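Local coordinates for putative fructose-bisphosphate aldolase (Coccidioides immitis, PDB 3PM6), which belongs to the class II aldolase family of TIM-barrel proteins, binds a zinc ion and is found here as an assembly of two subunits, at residues 16-21 with 84-89; 36-41 with 256-261; 43-48 with 277-282; 119-124 with 134-139; 147-152 with 178-183. All blocks are in the same frame, centred on the assembly; numbering follows the deposited sequence.

Contact 1: residues 16-21 with 84-89; sequences LPLLTF and PITLHL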
# COMPACT_ATOMS: atom_id res chain seq x y z
N LEU A 16 16.88 11.28 -12.14
CA LEU A 16 18.21 11.56 -12.72
C LEU A 16 19.24 12.16 -11.76
O LEU A 16 20.38 11.67 -11.67
CB LEU A 16 18.10 12.41 -14.00
CG LEU A 16 17.35 11.81 -15.20
CD1 LEU A 16 17.50 12.73 -16.38
CD2 LEU A 16 17.85 10.40 -15.53
N PRO A 17 18.88 13.24 -11.04
CA PRO A 17 19.92 13.85 -10.18
C PRO A 17 20.52 12.86 -9.18
O PRO A 17 21.72 12.94 -8.88
CB PRO A 17 19.18 14.97 -9.45
CG PRO A 17 18.03 15.29 -10.29
CD PRO A 17 17.63 14.03 -11.01
N LEU A 18 19.72 11.94 -8.65
CA LEU A 18 20.20 10.99 -7.65
C LEU A 18 21.41 10.20 -8.09
O LEU A 18 22.37 10.10 -7.32
CB LEU A 18 19.10 10.02 -7.18
CG LEU A 18 18.09 10.44 -6.12
CD1 LEU A 18 17.31 11.71 -6.49
CD2 LEU A 18 17.10 9.30 -5.81
N LEU A 19 21.39 9.65 -9.31
CA LEU A 19 22.52 8.85 -9.81
C LEU A 19 23.73 9.71 -10.18
O LEU A 19 24.86 9.33 -9.92
CB LEU A 19 22.13 7.95 -10.99
CG LEU A 19 21.67 6.53 -10.65
CD1 LEU A 19 20.24 6.53 -10.15
CD2 LEU A 19 21.77 5.67 -11.88
N THR A 20 23.45 10.85 -10.79
CA THR A 20 24.44 11.87 -11.06
C THR A 20 25.19 12.19 -9.76
O THR A 20 26.39 12.10 -9.71
CB THR A 20 23.73 13.14 -11.57
OG1 THR A 20 23.13 12.85 -12.84
CG2 THR A 20 24.68 14.33 -11.68
N PHE A 21 24.45 12.56 -8.72
CA PHE A 21 25.06 12.96 -7.44
C PHE A 21 25.85 11.80 -6.83
O PHE A 21 26.98 12.00 -6.37
CB PHE A 21 23.99 13.45 -6.46
CG PHE A 21 24.57 14.07 -5.22
CD1 PHE A 21 24.79 15.45 -5.15
CD2 PHE A 21 24.92 13.28 -4.12
CE1 PHE A 21 25.33 16.02 -4.00
CE2 PHE A 21 25.47 13.85 -2.97
CZ PHE A 21 25.68 15.21 -2.91
N PRO A 84 15.59 12.70 -0.61
CA PRO A 84 15.21 12.34 -1.98
C PRO A 84 14.92 10.84 -2.15
O PRO A 84 15.80 9.98 -1.95
CB PRO A 84 16.43 12.78 -2.81
CG PRO A 84 17.23 13.65 -1.91
CD PRO A 84 17.01 13.09 -0.55
N ILE A 85 13.66 10.54 -2.50
CA ILE A 85 13.24 9.18 -2.84
C ILE A 85 12.37 9.21 -4.11
O ILE A 85 11.39 9.96 -4.17
CB ILE A 85 12.44 8.53 -1.71
CG1 ILE A 85 13.14 8.70 -0.36
CG2 ILE A 85 12.23 7.05 -2.01
CD1 ILE A 85 12.28 8.23 0.81
N THR A 86 12.70 8.38 -5.11
CA THR A 86 11.90 8.31 -6.33
C THR A 86 11.43 6.90 -6.58
O THR A 86 11.88 5.96 -5.93
CB THR A 86 12.68 8.84 -7.55
OG1 THR A 86 13.80 7.99 -7.81
CG2 THR A 86 13.19 10.31 -7.29
N LEU A 87 10.54 6.76 -7.57
CA LEU A 87 9.84 5.52 -7.85
C LEU A 87 10.23 4.91 -9.22
O LEU A 87 10.21 5.59 -10.23
CB LEU A 87 8.33 5.76 -7.76
CG LEU A 87 7.44 4.56 -8.02
CD1 LEU A 87 7.68 3.43 -7.02
CD2 LEU A 87 5.98 5.02 -7.98
N HIS A 88 10.56 3.63 -9.22
CA HIS A 88 11.16 2.98 -10.38
C HIS A 88 10.40 1.70 -10.66
O HIS A 88 10.17 0.90 -9.74
CB HIS A 88 12.61 2.65 -10.04
CG HIS A 88 13.39 2.03 -11.16
ND1 HIS A 88 13.75 2.73 -12.29
CD2 HIS A 88 13.92 0.79 -11.28
CE1 HIS A 88 14.48 1.94 -13.07
NE2 HIS A 88 14.62 0.77 -12.46
N LEU A 89 10.00 1.50 -11.91
CA LEU A 89 9.50 0.18 -12.33
C LEU A 89 10.64 -0.73 -12.74
O LEU A 89 11.30 -0.51 -13.77
CB LEU A 89 8.48 0.30 -13.48
CG LEU A 89 7.73 -0.96 -13.96
CD1 LEU A 89 6.84 -1.66 -12.89
CD2 LEU A 89 6.91 -0.60 -15.22
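Leu18 turns its CG beside its backbone N (chi1 -82°), and this carries its two methyls toward Pro84 and Thr86. On the other side, Thr86 has OG1 between its backbone N and its carbonyl carbon (chi1 65°), which presents the hydroxyl to the leucine. The setting is the N-terminal mouth of a TIM barrel. Helix 16-24 lies there, next to the start of strand 85-92. Within 16-21, only Leu18 touches 84-89, and its two branches divide the work. CD1 packs on the proline ring, with Leu18 CD1 to Pro84 CB at 3.9 Å. The two side chains lie slantwise to each other. CD2 faces the strand. It meets the threonine tip to tip, with Leu18 CD2 to Thr86 OG1 at 4.1 Å. This is van der Waals packing; the hydroxyl and the methyl make no polar bond. The leucine is buried, and Met55 of strand 54-58 touches both it and Thr86. Leu19, the next helix residue, packs instead on Ala246 and Lys247 of strand 245-250. The helix thus bridges strands 54-58 and 85-92 and, past strand 29-33, strand 245-250, as expected of a helix lying across the N-terminal end of the barrel. The contact lies on the N-terminal part of a strand whose other end carries a zinc ligand, His91. The same CD2 methyl also lies against the backbone, with Leu18 CD2 to Pro84 O at 4.1 Å.

Contact 2: residues 36-41 with 256-261; sequences NLEGIL and NEYVKV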
# COMPACT_ATOMS: atom_id res chain seq x y z
N ASN A 36 4.69 -4.35 -1.20
CA ASN A 36 3.69 -4.02 -0.23
C ASN A 36 3.99 -2.72 0.52
O ASN A 36 5.11 -2.16 0.49
CB ASN A 36 3.48 -5.20 0.74
CG ASN A 36 4.79 -5.71 1.33
OD1 ASN A 36 5.61 -4.93 1.83
ND2 ASN A 36 5.00 -7.01 1.25
N LEU A 37 2.95 -2.22 1.17
CA LEU A 37 3.04 -1.00 1.96
C LEU A 37 4.04 -1.13 3.10
O LEU A 37 4.71 -0.17 3.41
CB LEU A 37 1.65 -0.63 2.51
CG LEU A 37 1.43 0.48 3.55
CD1 LEU A 37 2.12 1.76 3.20
CD2 LEU A 37 -0.05 0.74 3.66
N GLU A 38 4.16 -2.30 3.72
CA GLU A 38 5.18 -2.48 4.74
C GLU A 38 6.58 -2.17 4.18
O GLU A 38 7.40 -1.56 4.85
CB GLU A 38 5.15 -3.89 5.34
CG GLU A 38 3.88 -4.22 6.09
CD GLU A 38 2.86 -4.99 5.25
OE1 GLU A 38 2.71 -4.69 4.05
OE2 GLU A 38 2.19 -5.89 5.80
N GLY A 39 6.86 -2.61 2.96
CA GLY A 39 8.16 -2.38 2.35
C GLY A 39 8.35 -0.92 2.00
O GLY A 39 9.45 -0.39 2.15
N ILE A 40 7.28 -0.27 1.53
CA ILE A 40 7.30 1.18 1.24
C ILE A 40 7.64 1.94 2.54
O ILE A 40 8.52 2.79 2.55
CB ILE A 40 5.94 1.64 0.61
CG1 ILE A 40 5.75 1.05 -0.81
CG2 ILE A 40 5.78 3.17 0.63
CD1 ILE A 40 4.29 0.99 -1.27
N LEU A 41 6.99 1.58 3.64
CA LEU A 41 7.21 2.28 4.91
C LEU A 41 8.61 2.01 5.41
O LEU A 41 9.29 2.94 5.87
CB LEU A 41 6.19 1.86 5.97
CG LEU A 41 4.83 2.50 5.73
CD1 LEU A 41 3.80 2.04 6.76
CD2 LEU A 41 4.96 4.03 5.73
N ASN A 256 13.09 -11.03 2.49
CA ASN A 256 13.18 -12.25 3.27
C ASN A 256 12.83 -11.97 4.74
O ASN A 256 12.34 -12.84 5.40
CB ASN A 256 14.55 -12.90 3.17
CG ASN A 256 14.71 -13.75 1.89
OD1 ASN A 256 13.74 -14.02 1.16
ND2 ASN A 256 15.95 -14.16 1.61
N GLU A 257 13.09 -10.75 5.21
CA GLU A 257 12.75 -10.36 6.60
C GLU A 257 11.25 -10.37 6.82
O GLU A 257 10.78 -10.74 7.91
CB GLU A 257 13.30 -8.98 6.94
CG GLU A 257 14.83 -8.88 6.94
CD GLU A 257 15.48 -9.88 7.90
OE1 GLU A 257 15.48 -9.65 9.11
OE2 GLU A 257 16.01 -10.90 7.46
N TYR A 258 10.48 -10.00 5.80
CA TYR A 258 9.02 -10.05 5.89
C TYR A 258 8.58 -11.50 6.03
O TYR A 258 7.73 -11.81 6.86
CB TYR A 258 8.40 -9.43 4.65
CG TYR A 258 6.91 -9.59 4.45
CD1 TYR A 258 6.37 -10.76 3.91
CD2 TYR A 258 6.05 -8.53 4.74
CE1 TYR A 258 4.98 -10.89 3.69
CE2 TYR A 258 4.67 -8.63 4.52
CZ TYR A 258 4.14 -9.81 4.00
OH TYR A 258 2.77 -9.88 3.81
N VAL A 259 9.16 -12.36 5.19
CA VAL A 259 8.85 -13.77 5.18
C VAL A 259 9.20 -14.42 6.53
O VAL A 259 8.37 -15.15 7.09
CB VAL A 259 9.55 -14.48 4.00
CG1 VAL A 259 9.42 -15.99 4.14
CG2 VAL A 259 8.92 -14.04 2.68
N LYS A 260 10.38 -14.13 7.05
CA LYS A 260 10.80 -14.73 8.34
C LYS A 260 9.88 -14.32 9.48
O LYS A 260 9.49 -15.17 10.26
CB LYS A 260 12.27 -14.42 8.70
N VAL A 261 9.50 -13.04 9.55
CA VAL A 261 8.63 -12.59 10.62
C VAL A 261 7.23 -13.23 10.49
O VAL A 261 6.67 -13.71 11.48
CB VAL A 261 8.54 -11.04 10.71
CG1 VAL A 261 7.49 -10.63 11.74
CG2 VAL A 261 9.87 -10.46 11.10
O HOH W 1 0.99 -8.01 4.43
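Tyr258 of helix 252-265 lays its ring against Asn36 and Glu38, at the start of helix 37-49. Both helices are on the outside of the TIM barrel, and Asn36 is the N-cap of its helix. The first interaction is the cap itself. Asn36 OD1 accepts from Gly39 N at 2.9 Å, with the donor almost in line with the C=O bond (163°). The bond ties the amide to the first turn and limits its rotation. The second is a face contact of the amide nitrogen. The other arm of the amide, ND2, sits over one face of the tyrosine, nearer the rim than the centre, with Asn36 ND2 to Tyr258 CE2 at 3.7 Å. Amide and ring planes are 23° apart, and only the ND2 end overhangs the ring. While OD1 caps the helix, ND2 bonds to His275 NE2 of the second subunit. The third is the edge contact. Glu38 bends at chi2 and brings OE2 to the ring edge, with Glu38 OE2 to Tyr258 CE2 at 3.9 Å. The carboxylate stands almost upright to the ring (86°). OE2 also bonds to His275 ND1 of the same chain. That bond would tend to favour a charged carboxylate. The last kind is water-mediated. One water lies in the plane of the ring. It accepts from Tyr258 OH at 2.7 Å and donates to Glu38 OE2 at 2.8 Å.

Contact 3: residues 43-48 with 277-282; sequences IIRAAE and EVTNAM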
# COMPACT_ATOMS: atom_id res chain seq x y z
N ILE A 43 11.26 1.47 3.68
CA ILE A 43 12.20 2.30 2.91
C ILE A 43 12.20 3.78 3.30
O ILE A 43 13.27 4.36 3.49
CB ILE A 43 11.96 2.24 1.38
CG1 ILE A 43 12.24 0.83 0.83
CG2 ILE A 43 12.85 3.27 0.66
CD1 ILE A 43 11.49 0.56 -0.50
N ILE A 44 11.03 4.39 3.37
CA ILE A 44 10.90 5.80 3.79
C ILE A 44 11.54 5.99 5.17
O ILE A 44 12.25 6.94 5.37
CB ILE A 44 9.42 6.28 3.90
CG1 ILE A 44 8.61 6.00 2.61
CG2 ILE A 44 9.38 7.77 4.28
CD1 ILE A 44 9.21 6.54 1.37
N ARG A 45 11.26 5.08 6.11
CA ARG A 45 11.75 5.25 7.48
C ARG A 45 13.27 5.09 7.54
O ARG A 45 13.97 5.89 8.17
CB ARG A 45 11.11 4.23 8.41
CG ARG A 45 9.79 4.62 8.95
CD ARG A 45 9.17 3.39 9.60
NE ARG A 45 7.73 3.55 9.71
CZ ARG A 45 6.95 2.81 10.48
NH1 ARG A 45 7.44 1.84 11.25
NH2 ARG A 45 5.65 3.06 10.50
N ALA A 46 13.76 4.04 6.87
CA ALA A 46 15.19 3.77 6.81
C ALA A 46 15.90 4.95 6.21
O ALA A 46 16.86 5.44 6.77
CB ALA A 46 15.48 2.50 6.01
N ALA A 47 15.40 5.45 5.08
CA ALA A 47 15.99 6.57 4.37
C ALA A 47 15.97 7.86 5.21
O ALA A 47 16.94 8.63 5.20
CB ALA A 47 15.26 6.81 3.03
N GLU A 48 14.88 8.11 5.91
CA GLU A 48 14.86 9.33 6.74
C GLU A 48 15.75 9.15 7.95
O GLU A 48 16.51 10.05 8.29
CB GLU A 48 13.45 9.73 7.10
CG GLU A 48 12.67 10.33 5.90
CD GLU A 48 11.20 10.60 6.21
OE1 GLU A 48 10.70 10.11 7.25
OE2 GLU A 48 10.54 11.30 5.42
N GLU A 277 6.18 -5.43 13.03
CA GLU A 277 7.40 -6.24 13.10
C GLU A 277 8.05 -6.49 11.72
O GLU A 277 9.28 -6.34 11.58
CB GLU A 277 7.17 -7.54 13.91
CG GLU A 277 6.94 -7.26 15.41
CD GLU A 277 7.09 -8.49 16.31
OE1 GLU A 277 7.70 -9.48 15.87
OE2 GLU A 277 6.60 -8.47 17.46
N VAL A 278 7.24 -6.78 10.69
CA VAL A 278 7.79 -6.93 9.35
C VAL A 278 8.41 -5.64 8.83
O VAL A 278 9.44 -5.66 8.17
CB VAL A 278 6.79 -7.53 8.30
CG1 VAL A 278 6.44 -8.98 8.68
CG2 VAL A 278 5.53 -6.68 8.15
N THR A 279 7.81 -4.50 9.18
CA THR A 279 8.32 -3.23 8.72
C THR A 279 9.66 -2.89 9.41
O THR A 279 10.61 -2.48 8.74
CB THR A 279 7.30 -2.12 8.96
OG1 THR A 279 6.04 -2.54 8.44
CG2 THR A 279 7.73 -0.84 8.29
N ASN A 280 9.71 -3.10 10.73
CA ASN A 280 10.94 -2.91 11.47
C ASN A 280 12.08 -3.78 10.96
O ASN A 280 13.16 -3.28 10.76
CB ASN A 280 10.75 -3.19 12.97
CG ASN A 280 9.75 -2.25 13.61
OD1 ASN A 280 9.48 -1.18 13.07
ND2 ASN A 280 9.18 -2.65 14.75
N ALA A 281 11.81 -5.06 10.78
CA ALA A 281 12.80 -6.00 10.27
C ALA A 281 13.29 -5.63 8.85
O ALA A 281 14.51 -5.67 8.56
CB ALA A 281 12.24 -7.40 10.31
N MET A 282 12.36 -5.22 7.99
CA MET A 282 12.72 -4.78 6.64
C MET A 282 13.48 -3.47 6.71
O MET A 282 14.43 -3.29 5.97
CB MET A 282 11.49 -4.63 5.74
CG MET A 282 10.85 -5.96 5.31
SD MET A 282 9.65 -5.73 3.97
CE MET A 282 8.21 -5.48 4.95
O HOH W 2 9.70 0.43 10.72
O HOH W 3 6.56 -0.35 12.60
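Arg45 and Asn280 are the residues whose CA atoms come nearest, at 9.1 Å, so the two helix segments stay well apart. They belong to helix 37-49 and helix 271-292, outer helices of the TIM barrel, and the long Arg45 side chain and two waters span the distance. Arg45 does most of the reaching. Its chain is extended from CG to NE, and it ends with NH1 against the other helix. Thr279 points its CG2 methyl over one face of the guanidinium, with Arg45 NH1 to Thr279 CG2 at 4.0 Å. The two side chains cross at about a right angle. Thr279 OG1 is turned to other partners, His275 O of its own helix and Tyr65 OH of the second subunit. The same Tyr65 also packs on Arg45, which places the contact beside the dimer interface. Asn280 lies at the guanidinium edge, but Arg45 NH1 and Asn280 OD1 are too far apart for a direct bond, at 4.1 Å. Two waters make the link instead. Each accepts from NH1 and donates to OD1, which closes a small ring of four polar atoms. One water lies in the guanidinium plane, 2.7 Å from Arg45 NH1 and 3.1 Å from Asn280 OD1.

Contact 4: residues 119-124 with 134-139; sequences VDMSHF and RELVAY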
# COMPACT_ATOMS: atom_id res chain seq x y z
N VAL A 119 13.43 -0.54 -18.89
CA VAL A 119 13.00 -1.18 -20.16
C VAL A 119 13.89 -2.39 -20.35
O VAL A 119 14.98 -2.27 -20.92
CB VAL A 119 13.11 -0.20 -21.37
CG1 VAL A 119 12.57 -0.85 -22.61
CG2 VAL A 119 12.37 1.12 -21.07
N ASP A 120 13.45 -3.52 -19.82
CA ASP A 120 14.25 -4.72 -19.73
C ASP A 120 13.85 -5.65 -20.87
O ASP A 120 12.96 -6.50 -20.72
CB ASP A 120 14.01 -5.43 -18.37
CG ASP A 120 14.86 -6.68 -18.22
OD1 ASP A 120 15.62 -6.96 -19.17
OD2 ASP A 120 14.82 -7.36 -17.16
N MET A 121 14.49 -5.49 -22.03
CA MET A 121 14.20 -6.36 -23.18
C MET A 121 15.26 -7.45 -23.36
O MET A 121 15.48 -7.97 -24.47
CB MET A 121 14.09 -5.47 -24.43
CG MET A 121 12.96 -4.39 -24.30
SD MET A 121 11.31 -5.14 -24.29
CE MET A 121 10.59 -4.50 -22.79
N SER A 122 15.92 -7.82 -22.25
CA SER A 122 17.10 -8.67 -22.29
C SER A 122 16.78 -10.11 -22.66
O SER A 122 17.67 -10.88 -23.02
CB SER A 122 17.82 -8.64 -20.92
OG SER A 122 17.01 -9.30 -19.95
N HIS A 123 15.50 -10.48 -22.54
CA HIS A 123 15.06 -11.81 -22.94
C HIS A 123 15.01 -12.03 -24.46
O HIS A 123 14.99 -13.18 -24.91
CB HIS A 123 13.72 -12.14 -22.31
CG HIS A 123 13.81 -12.44 -20.84
ND1 HIS A 123 13.06 -13.42 -20.23
CD2 HIS A 123 14.57 -11.89 -19.86
CE1 HIS A 123 13.33 -13.44 -18.94
NE2 HIS A 123 14.25 -12.53 -18.69
N PHE A 124 14.99 -10.94 -25.22
CA PHE A 124 14.97 -11.00 -26.68
C PHE A 124 16.39 -11.02 -27.20
O PHE A 124 17.34 -10.80 -26.43
CB PHE A 124 14.15 -9.81 -27.25
CG PHE A 124 12.72 -9.78 -26.79
CD1 PHE A 124 11.80 -10.71 -27.27
CD2 PHE A 124 12.30 -8.85 -25.83
CE1 PHE A 124 10.46 -10.72 -26.81
CE2 PHE A 124 10.97 -8.83 -25.36
CZ PHE A 124 10.04 -9.76 -25.84
N ARG A 134 14.92 1.24 -27.92
CA ARG A 134 14.91 2.58 -28.56
C ARG A 134 13.50 3.18 -28.61
O ARG A 134 13.28 4.32 -28.23
CB ARG A 134 15.51 2.52 -29.95
CG ARG A 134 15.51 3.84 -30.71
CD ARG A 134 16.18 3.66 -32.08
NE ARG A 134 17.60 3.30 -31.94
CZ ARG A 134 18.60 4.18 -31.77
NH1 ARG A 134 18.35 5.50 -31.71
NH2 ARG A 134 19.84 3.73 -31.65
N GLU A 135 12.53 2.40 -29.07
CA GLU A 135 11.20 2.93 -29.21
C GLU A 135 10.47 3.10 -27.89
O GLU A 135 9.68 4.02 -27.75
CB GLU A 135 10.39 2.16 -30.27
CG GLU A 135 9.59 0.97 -29.85
CD GLU A 135 8.71 0.45 -31.02
OE1 GLU A 135 9.02 -0.63 -31.56
OE2 GLU A 135 7.73 1.13 -31.41
N LEU A 136 10.77 2.24 -26.91
CA LEU A 136 10.15 2.38 -25.61
C LEU A 136 10.74 3.53 -24.80
O LEU A 136 10.03 4.14 -23.99
CB LEU A 136 10.17 1.06 -24.81
CG LEU A 136 9.26 -0.01 -25.42
CD1 LEU A 136 9.66 -1.39 -24.91
CD2 LEU A 136 7.78 0.27 -25.20
N VAL A 137 12.03 3.80 -24.99
CA VAL A 137 12.66 4.95 -24.38
C VAL A 137 11.98 6.24 -24.89
O VAL A 137 11.70 7.16 -24.11
CB VAL A 137 14.17 4.99 -24.70
CG1 VAL A 137 14.75 6.39 -24.46
CG2 VAL A 137 14.91 3.92 -23.86
N ALA A 138 11.71 6.30 -26.19
CA ALA A 138 11.01 7.45 -26.77
C ALA A 138 9.67 7.65 -26.07
O ALA A 138 9.34 8.75 -25.62
CB ALA A 138 10.81 7.25 -28.31
N TYR A 139 8.92 6.55 -25.94
CA TYR A 139 7.61 6.60 -25.33
C TYR A 139 7.65 7.09 -23.87
O TYR A 139 6.81 7.89 -23.45
CB TYR A 139 6.94 5.23 -25.44
CG TYR A 139 5.46 5.23 -25.16
CD1 TYR A 139 4.52 5.25 -26.22
CD2 TYR A 139 4.99 5.20 -23.84
CE1 TYR A 139 3.11 5.24 -25.94
CE2 TYR A 139 3.62 5.18 -23.55
CZ TYR A 139 2.68 5.20 -24.60
OH TYR A 139 1.33 5.19 -24.28
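Leu136 points one methyl, CD1, into the angle between Val119 and Met121. Its partners approach it differently. Val119 lies at a slant to the leucine and has CG1 anti to its backbone N (chi1 -176°), which sends that branch toward the helix. Val119 CG1 meets Leu136 CD1 at 3.7 Å, and the same methyl touches Leu136 CB at 3.8 Å, so it rests along the leucine stem. Met121 comes across the leucine at about a right angle. Its chain is bent at chi2 and chi3, and this folds the terminal methyl back to the leucine, with Met121 CE to Leu136 CD1 at 3.9 Å. All three side chains are buried, and the contact between them is apolar. Between the valine and the methionine, Asp120 faces another way. Its OD1 accepts from Ser122 N at 3.2 Å, which makes an Asx turn, and from Ser122 OG at 2.8 Å on the syn side. Its OD2 bonds to His91 ND1. His91 is a zinc ligand, so the aspartate stands in the second shell and probably orients the imidazole. The bonds to Ser122, and one from Gln93 to OD2, probably restrain the carboxylate. A type I beta turn from Met121 to Phe124 then leads the chain toward the helix. The contact belongs to the TIM barrel: the end of strand 116-119 and the loop after it pack against helix 126-141, which follows in the chain. Ile98 of helix 95-103 touches Val119, Met121 and Leu136, while Thr147 of strand 146-149 lies against Val119.

Contact 5: residues 147-152 with 178-183; sequences TEAEPG and EEFVAT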
# COMPACT_ATOMS: atom_id res chain seq x y z
N THR A 147 14.93 6.19 -17.97
CA THR A 147 14.91 4.77 -18.36
C THR A 147 16.22 4.06 -18.11
O THR A 147 17.28 4.67 -18.13
CB THR A 147 14.54 4.53 -19.84
OG1 THR A 147 15.49 5.16 -20.67
CG2 THR A 147 13.17 5.04 -20.19
N GLU A 148 16.12 2.77 -17.87
CA GLU A 148 17.27 1.90 -17.63
C GLU A 148 17.07 0.77 -18.61
O GLU A 148 15.94 0.37 -18.82
CB GLU A 148 17.23 1.37 -16.20
CG GLU A 148 18.25 0.30 -15.84
CD GLU A 148 18.11 -0.16 -14.39
OE1 GLU A 148 17.85 0.69 -13.49
OE2 GLU A 148 18.24 -1.38 -14.14
N ALA A 149 18.16 0.27 -19.17
CA ALA A 149 18.12 -0.86 -20.06
C ALA A 149 19.24 -1.83 -19.73
O ALA A 149 20.17 -1.49 -18.99
CB ALA A 149 18.22 -0.39 -21.51
N GLU A 150 19.11 -3.05 -20.24
CA GLU A 150 20.08 -4.12 -19.97
C GLU A 150 20.81 -4.57 -21.23
O GLU A 150 20.28 -5.37 -22.04
CB GLU A 150 19.38 -5.32 -19.35
CG GLU A 150 20.31 -6.44 -18.92
CD GLU A 150 19.57 -7.49 -18.08
OE1 GLU A 150 18.83 -7.12 -17.16
OE2 GLU A 150 19.76 -8.69 -18.32
N PRO A 151 22.05 -4.11 -21.41
CA PRO A 151 22.81 -4.47 -22.62
C PRO A 151 23.43 -5.83 -22.45
O PRO A 151 24.66 -5.97 -22.51
CB PRO A 151 23.89 -3.39 -22.68
CG PRO A 151 24.09 -2.97 -21.27
CD PRO A 151 22.85 -3.31 -20.48
N GLY A 152 22.60 -6.84 -22.25
CA GLY A 152 23.11 -8.21 -22.08
C GLY A 152 21.97 -9.04 -21.56
O GLY A 152 20.83 -8.63 -21.73
N GLU A 178 27.82 0.78 -25.69
CA GLU A 178 27.81 1.89 -26.66
C GLU A 178 26.58 1.86 -27.56
O GLU A 178 25.92 2.88 -27.71
CB GLU A 178 29.08 1.87 -27.53
CG GLU A 178 30.31 2.54 -26.90
CD GLU A 178 31.64 2.06 -27.50
OE1 GLU A 178 31.63 1.64 -28.69
OE2 GLU A 178 32.68 2.08 -26.78
N GLU A 179 26.28 0.69 -28.14
CA GLU A 179 25.04 0.55 -28.94
C GLU A 179 23.82 0.99 -28.12
O GLU A 179 22.96 1.69 -28.64
CB GLU A 179 24.83 -0.89 -29.51
CG GLU A 179 26.09 -1.55 -30.18
CD GLU A 179 25.86 -2.99 -30.76
OE1 GLU A 179 26.63 -3.96 -30.45
OE2 GLU A 179 24.91 -3.11 -31.56
N PHE A 180 23.75 0.61 -26.84
CA PHE A 180 22.57 0.96 -26.03
C PHE A 180 22.51 2.45 -25.64
O PHE A 180 21.42 3.03 -25.56
CB PHE A 180 22.40 0.04 -24.83
CG PHE A 180 21.64 -1.21 -25.15
CD1 PHE A 180 20.28 -1.26 -24.95
CD2 PHE A 180 22.29 -2.32 -25.68
CE1 PHE A 180 19.58 -2.40 -25.27
CE2 PHE A 180 21.59 -3.46 -25.99
CZ PHE A 180 20.24 -3.51 -25.79
N VAL A 181 23.68 3.06 -25.43
CA VAL A 181 23.74 4.51 -25.15
C VAL A 181 23.06 5.35 -26.26
O VAL A 181 22.41 6.36 -25.98
CB VAL A 181 25.22 4.98 -24.94
CG1 VAL A 181 25.38 6.49 -25.11
CG2 VAL A 181 25.75 4.56 -23.57
N ALA A 182 23.21 4.93 -27.52
CA ALA A 182 22.56 5.61 -28.67
C ALA A 182 21.03 5.52 -28.65
O ALA A 182 20.36 6.27 -29.36
CB ALA A 182 23.11 5.09 -30.01
N THR A 183 20.47 4.59 -27.86
CA THR A 183 19.01 4.51 -27.75
C THR A 183 18.46 5.64 -26.92
O THR A 183 17.26 5.83 -26.91
CB THR A 183 18.50 3.20 -27.11
OG1 THR A 183 19.04 3.08 -25.79
CG2 THR A 183 18.89 1.99 -27.93
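Phe180 of helix 174-181 packs its ring on Ala149 and Pro151, at the end of strand 146-149. The two elements belong to one beta-alpha-beta unit of the TIM barrel, which goes on to strand 187-188. The first interaction is CH-pi. Pro151 CA stands over one face of the phenylalanine, 4.0 Å from the ring centroid and 24° off the ring normal, shifted toward the rim. Pro151 is the centre of an inverse gamma turn, and its CA and CB are the atoms on the ring. The second kind is apolar packing. Pro151 CB is closest to the ring, with Pro151 CB to Phe180 CD2 at 3.6 Å. Ala149 adds its methyl at the other ortho carbon, with Ala149 CB to Phe180 CD1 at 4.1 Å. This methyl meets the ring obliquely. Leu188 of strand 187-188 touches the proline and the ring as well. The carboxylates of Glu148 and Glu150 lie toward the metal site. Glu148 OE2 bonds to the zinc ligand His227, and Glu148 OE1 makes a salt bridge with Lys247. The Glu150 side chain is about 6 Å from the zinc ion, and its OE2 accepts from Ile154 N. Phe180 thus packs behind a strand end whose Glu148 bonds to a zinc ligand. The backbone of Glu150 also meets the ring, with Glu150 O to Phe180 CZ at 4.2 Å; Glu150 O is bonded to Asn129 ND2.

In the fold
From the N terminus, contact 1 comes first, joining helix 16-24 to strand 85-92. Before it closes, helix 37-49 opens contacts 2 and 3. Both close only near the C terminus, on helices 252-265 and 271-292, so both cross contact 1, and they cross each other. They join early and late outer helices, and both touch the second subunit. Contacts 4 and 5 follow in series inside these long loops, 9 Å apart between centres, on the far side of the chain's centre. They pack helices 126-141 and 174-181 on neighbouring barrel strands. Contact 1 touches contact 3 through Ile85 and contact 5 through His88.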